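Putative esterase PA1618 (Pseudomonas aeruginosa, PDB 4QD9) probably hydrolyses acyl-CoA thioesters, perhaps 1,4-dihydroxy-2-naphthoyl-CoA, as a hotdog-fold thioesterase of the PaaI family. Local coordinates at residues A102-I107 / W116-S121. Sequence-based numbering, arbitrary orientation. Where two conformers were deposited one is given.
Sequences AVARAI and WDIRLS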
loop_
_atom_site.group_PDB
_atom_site.type_symbol
_atom_site.label_atom_id
_atom_site.label_comp_id
_atom_site.label_asym_id
_atom_site.label_seq_id
_atom_site.Cartn_x
_atom_site.Cartn_y
_atom_site.Cartn_z
ATOM N N ALA A 102 13.799 -1.390 1.728
ATOM C CA ALA A 102 13.108 -2.506 2.376
ATOM C C ALA A 102 13.921 -3.780 2.212
ATOM O O ALA A 102 14.473 -4.035 1.142
ATOM C CB ALA A 102 11.734 -2.696 1.783
ATOM N N VAL A 103 13.982 -4.572 3.272
ATOM C CA VAL A 103 14.667 -5.865 3.238
ATOM C C VAL A 103 13.656 -6.928 3.635
ATOM O O VAL A 103 13.006 -6.811 4.675
ATOM C CB VAL A 103 15.826 -5.883 4.242
ATOM C CG1 VAL A 103 16.525 -7.256 4.256
ATOM C CG2 VAL A 103 16.813 -4.782 3.914
ATOM N N ALA A 104 13.511 -7.947 2.794
ATOM C CA ALA A 104 12.592 -9.044 3.068
ATOM C C ALA A 104 13.363 -10.275 3.501
ATOM O O ALA A 104 14.383 -10.629 2.893
ATOM C CB ALA A 104 11.758 -9.361 1.831
ATOM N N ARG A 105 12.850 -10.927 4.543
ATOM C CA ARG A 105 13.385 -12.181 5.056
ATOM C C ARG A 105 12.215 -13.130 5.268
ATOM O O ARG A 105 11.099 -12.702 5.557
ATOM C CB ARG A 105 14.095 -11.950 6.387
ATOM C CG ARG A 105 15.414 -11.212 6.240
ATOM C CD ARG A 105 16.018 -10.858 7.579
ATOM N NE ARG A 105 17.253 -10.093 7.389
ATOM C CZ ARG A 105 18.421 -10.638 7.052
ATOM N NH1 ARG A 105 18.523 -11.953 6.876
ATOM N NH2 ARG A 105 19.492 -9.873 6.887
ATOM N N ALA A 106 12.455 -14.430 5.120
ATOM C CA ALA A 106 11.371 -15.391 5.277
ATOM C C ALA A 106 11.063 -15.735 6.736
ATOM O O ALA A 106 11.971 -15.912 7.557
ATOM C CB ALA A 106 11.689 -16.659 4.498
ATOM N N ILE A 107 9.775 -15.844 7.049
ATOM C CA ILE A 107 9.326 -16.339 8.349
ATOM C C ILE A 107 8.912 -17.801 8.208
ATOM O O ILE A 107 9.237 -18.649 9.049
ATOM C CB ILE A 107 8.116 -15.534 8.847
ATOM C CG1 ILE A 107 8.536 -14.085 9.125
ATOM C CG2 ILE A 107 7.530 -16.158 10.105
ATOM C CD1 ILE A 107 9.678 -13.971 10.126
ATOM N N TRP A 116 6.344 -13.378 4.926
ATOM C CA TRP A 116 7.580 -12.600 4.830
ATOM C C TRP A 116 7.611 -11.482 5.855
ATOM O O TRP A 116 6.581 -10.855 6.120
ATOM C CB TRP A 116 7.698 -11.958 3.438
ATOM C CG TRP A 116 7.847 -12.970 2.339
ATOM C CD1 TRP A 116 6.846 -13.489 1.559
ATOM C CD2 TRP A 116 9.053 -13.625 1.937
ATOM N NE1 TRP A 116 7.368 -14.416 0.684
ATOM C CE2 TRP A 116 8.716 -14.524 0.901
ATOM C CE3 TRP A 116 10.390 -13.531 2.342
ATOM C CZ2 TRP A 116 9.673 -15.334 0.264
ATOM C CZ3 TRP A 116 11.345 -14.343 1.702
ATOM C CH2 TRP A 116 10.971 -15.228 0.678
ATOM N N ASP A 117 8.802 -11.227 6.394
ATOM C CA ASP A 117 9.062 -10.101 7.301
ATOM C C ASP A 117 9.778 -9.020 6.487
ATOM O O ASP A 117 10.810 -9.294 5.880
ATOM C CB ASP A 117 9.928 -10.613 8.457
ATOM C CG ASP A 117 10.535 -9.504 9.303
ATOM O OD1 ASP A 117 9.787 -8.787 9.999
ATOM O OD2 ASP A 117 11.778 -9.379 9.302
ATOM N N ILE A 118 9.225 -7.804 6.439
ATOM C CA ILE A 118 9.826 -6.748 5.612
ATOM C C ILE A 118 10.118 -5.525 6.489
ATOM O O ILE A 118 9.215 -4.977 7.126
ATOM C CB ILE A 118 8.936 -6.346 4.409
ATOM C CG1 ILE A 118 8.606 -7.571 3.551
ATOM C CG2 ILE A 118 9.678 -5.339 3.513
ATOM C CD1 ILE A 118 7.203 -8.080 3.734
ATOM N N ARG A 119 11.383 -5.110 6.532
ATOM C CA ARG A 119 11.801 -3.997 7.384
ATOM C C ARG A 119 12.216 -2.832 6.489
ATOM O O ARG A 119 13.002 -3.022 5.555
ATOM C CB ARG A 119 12.983 -4.399 8.272
ATOM C CG ARG A 119 12.813 -5.685 9.080
ATOM C CD ARG A 119 11.763 -5.553 10.152
ATOM N NE ARG A 119 11.677 -6.766 10.968
ATOM C CZ ARG A 119 12.280 -6.932 12.143
ATOM N NH1 ARG A 119 13.008 -5.953 12.669
ATOM N NH2 ARG A 119 12.138 -8.075 12.799
ATOM N N LEU A 120 11.679 -1.640 6.762
ATOM C CA LEU A 120 11.960 -0.461 5.952
ATOM C C LEU A 120 12.665 0.597 6.810
ATOM O O LEU A 120 12.404 0.713 8.024
ATOM C CB LEU A 120 10.680 0.128 5.337
ATOM C CG LEU A 120 9.945 -0.667 4.245
ATOM C CD1 LEU A 120 9.260 -1.882 4.839
ATOM C CD2 LEU A 120 8.923 0.207 3.541
ATOM N N SER A 121 13.559 1.354 6.176
ATOM C CA SER A 121 14.240 2.463 6.848
ATOM C C SER A 121 14.606 3.528 5.828
ATOM O O SER A 121 14.781 3.236 4.639
ATOM C CB SER A 121 15.510 1.966 7.546
ATOM O OG SER A 121 16.434 1.458 6.598
HETATM O O HOH W 1 13.492 -8.308 7.086
#
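Trp116 reaches across to Ala106 with the six-membered half of its indole, CZ3 lying 3.6 Å from Ala106 CB. Because CG stands anti to the carbonyl carbon (chi1 -65°), the ring reaches across to the neighbouring strand, where a residue as small as alanine can lie close against it. At the other side of the indole, NE1 is hydrogen-bonded to Ser71 OG, which satisfies the one polar atom of this buried side chain. Further along the same face, Ala102 CB touches two branched side chains of the neighbouring strand, 3.8 Å from Ile118 CG2 and 3.7 Å from Leu120 CG, while Ala104 lies against Ile118 CG1. These strands belong to the curved antiparallel sheet of the hotdog fold, which wraps round helix 56-72; the short alanines let Leu62 and Leu66 of that helix come down close to the sheet. Two hydrogen-bonded pairs, Val103 with Arg119 and Arg105 with Asp117, join the backbones, each by two N-H to O bonds. Polar groups suit the other, more open face. There Arg119 folds back along its own strand, and its NE meets Asp117 OD1 at 2.9 Å, on the syn lone pair and in the guanidinium plane, forming a salt bridge. A water lies within hydrogen-bonding distance of both Asp117 OD2 and Val103 O, bridging the carboxylate and the backbone of the neighbouring strand.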